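Local coordinates for nodulation protein S (Bradyrhizobium sp., PDB 3OFK) that probably transfers a methyl group from S-adenosylmethionine to the nitrogen of a nod factor precursor during nodulation signal synthesis, at residues Arg134-Leu144 with Val172-Leu180. Numbering follows the deposited sequence.
Sequences RTAIDNMVKML and VITILTEAL
I137 packing against V172, I175 and L176 forms the centre of an apolar helix-helix contact between two neighbours on one side of the central sheet, the helices 130-142 and 169-179. The segments run in roughly the same direction, their axes 10.5 Å apart at closest and crossing at -42°, and residues pair in order along them. I137 splits its branches: CD1 lies 3.6 Å from I175 CG2 and also touches V172 CG1, while CG2, anti to the backbone N, meets L176 CD2 at 3.6 Å. Further along, V141 CG2 rests 3.9 Å from A179 CB, and L144 CD1 reaches L180 CD2 at 3.8 Å.

In this variant of the Rossmann fold, characteristic of SAM-dependent methyltransferases, both helices pack on the same face of strand 148-155, whose F152 touches V172 and L176 and whose L150 meets M140.

At the exposed margin the R134 side chain, bent at chi3 (142°), lays one guanidinium face over I175, with I175 CD1 3.8 Å from R134 CZ. E178 approaches the edge of that group in its plane, the carboxylate turned by just 18°, but the salt bridge from R134 NH1 to E178 OE1 is long at 3.8 Å. An alanine in place of I175 would probably leave I137 CD1 short of a packing partner and the guanidinium free to swing away from E178.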
loop_
_atom_site.group_PDB
_atom_site.type_symbol
_atom_site.label_atom_id
_atom_site.label_comp_id
_atom_site.label_asym_id
_atom_site.label_seq_id
_atom_site.Cartn_x
_atom_site.Cartn_y
_atom_site.Cartn_z
ATOM N N ARG A 134 -12.404 0.616 7.940
ATOM C CA ARG A 134 -12.560 -0.455 8.918
ATOM C C ARG A 134 -12.859 -1.788 8.236
ATOM O O ARG A 134 -12.297 -2.813 8.613
ATOM C CB ARG A 134 -13.708 -0.140 9.884
ATOM C CG ARG A 134 -13.435 1.028 10.803
ATOM C CD ARG A 134 -14.275 0.971 12.078
ATOM N NE ARG A 134 -13.472 1.431 13.217
ATOM C CZ ARG A 134 -13.227 2.712 13.511
ATOM N NH1 ARG A 134 -12.464 3.011 14.559
ATOM N NH2 ARG A 134 -13.738 3.698 12.763
ATOM N N THR A 135 -13.791 -1.794 7.284
ATOM C CA THR A 135 -14.118 -3.023 6.577
ATOM C C THR A 135 -12.855 -3.583 5.888
ATOM O O THR A 135 -12.533 -4.754 6.022
ATOM C CB THR A 135 -15.217 -2.817 5.514
ATOM O OG1 THR A 135 -16.476 -2.611 6.164
ATOM C CG2 THR A 135 -15.338 -4.043 4.617
ATOM N N ALA A 136 -12.169 -2.739 5.141
ATOM C CA ALA A 136 -10.918 -3.138 4.484
ATOM C C ALA A 136 -9.853 -3.606 5.491
ATOM O O ALA A 136 -9.145 -4.559 5.257
ATOM C CB ALA A 136 -10.360 -1.985 3.666
ATOM N N ILE A 137 -9.713 -2.895 6.592
ATOM C CA ILE A 137 -8.783 -3.300 7.620
ATOM C C ILE A 137 -9.180 -4.653 8.190
ATOM O O ILE A 137 -8.313 -5.490 8.351
ATOM C CB ILE A 137 -8.650 -2.248 8.708
ATOM C CG1 ILE A 137 -7.944 -1.062 8.139
ATOM C CG2 ILE A 137 -7.836 -2.756 9.898
ATOM C CD1 ILE A 137 -8.049 0.123 8.971
ATOM N N ASP A 138 -10.470 -4.899 8.438
ATOM C CA ASP A 138 -10.882 -6.192 9.020
ATOM C C ASP A 138 -10.497 -7.304 8.056
ATOM O O ASP A 138 -10.111 -8.415 8.460
ATOM C CB ASP A 138 -12.404 -6.254 9.311
ATOM C CG ASP A 138 -12.859 -5.277 10.397
ATOM O OD1 ASP A 138 -12.007 -4.740 11.122
ATOM O OD2 ASP A 138 -14.086 -5.032 10.520
ATOM N N ASN A 139 -10.650 -7.014 6.769
ATOM C CA ASN A 139 -10.372 -7.982 5.710
ATOM C C ASN A 139 -8.888 -8.335 5.702
ATOM O O ASN A 139 -8.517 -9.499 5.586
ATOM C CB ASN A 139 -10.809 -7.401 4.353
ATOM C CG ASN A 139 -10.870 -8.459 3.221
ATOM O OD1 ASN A 139 -10.935 -9.673 3.456
ATOM N ND2 ASN A 139 -10.856 -7.976 1.980
ATOM N N MET A 140 -8.049 -7.298 5.791
ATOM C CA MET A 140 -6.604 -7.464 5.866
ATOM C C MET A 140 -6.208 -8.277 7.123
ATOM O O MET A 140 -5.393 -9.225 7.030
ATOM C CB MET A 140 -5.911 -6.098 5.856
ATOM C CG MET A 140 -6.028 -5.376 4.570
ATOM S SD MET A 140 -4.871 -3.993 4.511
ATOM C CE MET A 140 -5.442 -2.880 5.809
ATOM N N VAL A 141 -6.798 -7.943 8.276
ATOM C CA VAL A 141 -6.491 -8.664 9.518
ATOM C C VAL A 141 -6.841 -10.137 9.331
ATOM O O VAL A 141 -6.022 -11.010 9.625
ATOM C CB VAL A 141 -7.234 -8.087 10.746
ATOM C CG1 VAL A 141 -7.058 -9.006 12.004
ATOM C CG2 VAL A 141 -6.752 -6.682 11.010
ATOM N N LYS A 142 -8.041 -10.388 8.802
ATOM C CA LYS A 142 -8.514 -11.745 8.565
ATOM C C LYS A 142 -7.568 -12.548 7.669
ATOM O O LYS A 142 -7.352 -13.734 7.928
ATOM C CB LYS A 142 -9.923 -11.736 7.965
ATOM C CG LYS A 142 -10.423 -13.113 7.489
ATOM C CD LYS A 142 -11.814 -12.990 6.829
ATOM C CE LYS A 142 -11.868 -13.732 5.489
ATOM N NZ LYS A 142 -11.028 -13.036 4.468
ATOM N N MET A 143 -7.022 -11.915 6.619
ATOM C CA MET A 143 -6.072 -12.600 5.705
ATOM C C MET A 143 -4.604 -12.696 6.211
ATOM O O MET A 143 -3.740 -13.189 5.471
ATOM C CB MET A 143 -6.033 -11.900 4.332
ATOM C CG MET A 143 -7.319 -11.942 3.514
ATOM S SD MET A 143 -7.054 -11.083 1.922
ATOM C CE MET A 143 -6.929 -9.388 2.356
ATOM N N LEU A 144 -4.301 -12.186 7.408
ATOM C CA LEU A 144 -2.951 -12.355 7.981
ATOM C C LEU A 144 -2.810 -13.784 8.518
ATOM O O LEU A 144 -3.723 -14.280 9.181
ATOM C CB LEU A 144 -2.671 -11.351 9.108
ATOM C CG LEU A 144 -1.790 -10.137 8.834
ATOM C CD1 LEU A 144 -1.522 -9.338 10.117
ATOM C CD2 LEU A 144 -0.468 -10.550 8.176
ATOM N N VAL A 172 -5.458 5.462 10.692
ATOM C CA VAL A 172 -5.388 4.038 10.398
ATOM C C VAL A 172 -4.542 3.259 11.416
ATOM O O VAL A 172 -4.945 2.185 11.861
ATOM C CB VAL A 172 -4.894 3.782 8.977
ATOM C CG1 VAL A 172 -4.666 2.301 8.751
ATOM C CG2 VAL A 172 -5.899 4.345 7.947
ATOM N N ILE A 173 -3.385 3.794 11.801
ATOM C CA ILE A 173 -2.542 3.141 12.808
ATOM C C ILE A 173 -3.364 2.866 14.062
ATOM O O ILE A 173 -3.275 1.780 14.651
ATOM C CB ILE A 173 -1.267 3.979 13.110
ATOM C CG1 ILE A 173 -0.260 3.854 11.952
ATOM C CG2 ILE A 173 -0.598 3.522 14.393
ATOM C CD1 ILE A 173 0.877 4.820 12.011
ATOM N N THR A 174 -4.180 3.850 14.465
ATOM C CA THR A 174 -5.035 3.699 15.625
ATOM C C THR A 174 -5.959 2.500 15.508
ATOM O O THR A 174 -6.094 1.722 16.465
ATOM C CB THR A 174 -5.834 4.996 15.916
ATOM O OG1 THR A 174 -4.906 6.026 16.253
ATOM C CG2 THR A 174 -6.819 4.813 17.102
ATOM N N ILE A 175 -6.592 2.370 14.351
ATOM C CA ILE A 175 -7.566 1.309 14.082
ATOM C C ILE A 175 -6.852 -0.036 13.950
ATOM O O ILE A 175 -7.299 -1.049 14.502
ATOM C CB ILE A 175 -8.363 1.588 12.786
ATOM C CG1 ILE A 175 -9.248 2.846 12.953
ATOM C CG2 ILE A 175 -9.204 0.368 12.402
ATOM C CD1 ILE A 175 -9.917 3.320 11.642
ATOM N N LEU A 176 -5.735 -0.032 13.227
ATOM C CA LEU A 176 -4.909 -1.230 13.109
ATOM C C LEU A 176 -4.516 -1.777 14.467
ATOM O O LEU A 176 -4.530 -2.985 14.656
ATOM C CB LEU A 176 -3.652 -0.945 12.287
ATOM C CG LEU A 176 -3.840 -0.808 10.789
ATOM C CD1 LEU A 176 -2.556 -0.339 10.106
ATOM C CD2 LEU A 176 -4.286 -2.115 10.221
ATOM N N THR A 177 -4.188 -0.879 15.407
ATOM C CA THR A 177 -3.687 -1.248 16.731
ATOM C C THR A 177 -4.723 -1.999 17.619
ATOM O O THR A 177 -4.340 -2.687 18.583
ATOM C CB THR A 177 -3.101 0.013 17.493
ATOM O OG1 THR A 177 -2.109 0.666 16.677
ATOM C CG2 THR A 177 -2.477 -0.381 18.872
ATOM N N GLU A 178 -6.011 -1.857 17.293
ATOM C CA GLU A 178 -7.110 -2.526 18.004
ATOM C C GLU A 178 -7.099 -4.020 17.736
ATOM O O GLU A 178 -7.563 -4.805 18.560
ATOM C CB GLU A 178 -8.488 -1.979 17.554
ATOM C CG GLU A 178 -8.749 -0.476 17.811
ATOM C CD GLU A 178 -9.894 0.113 16.964
ATOM O OE1 GLU A 178 -9.993 1.361 16.885
ATOM O OE2 GLU A 178 -10.692 -0.655 16.384
ATOM N N ALA A 179 -6.619 -4.403 16.551
ATOM C CA ALA A 179 -6.569 -5.815 16.171
ATOM C C ALA A 179 -5.132 -6.397 16.171
ATOM O O ALA A 179 -4.946 -7.612 16.341
ATOM C CB ALA A 179 -7.223 -5.997 14.794
ATOM N N LEU A 180 -4.136 -5.531 15.992
ATOM C CA LEU A 180 -2.749 -5.964 15.770
ATOM C C LEU A 180 -1.795 -5.293 16.740
ATOM O O LEU A 180 -2.138 -4.287 17.346
ATOM C CB LEU A 180 -2.299 -5.660 14.337
ATOM C CG LEU A 180 -3.109 -6.283 13.192
ATOM C CD1 LEU A 180 -2.616 -5.730 11.834
ATOM C CD2 LEU A 180 -2.993 -7.786 13.224
#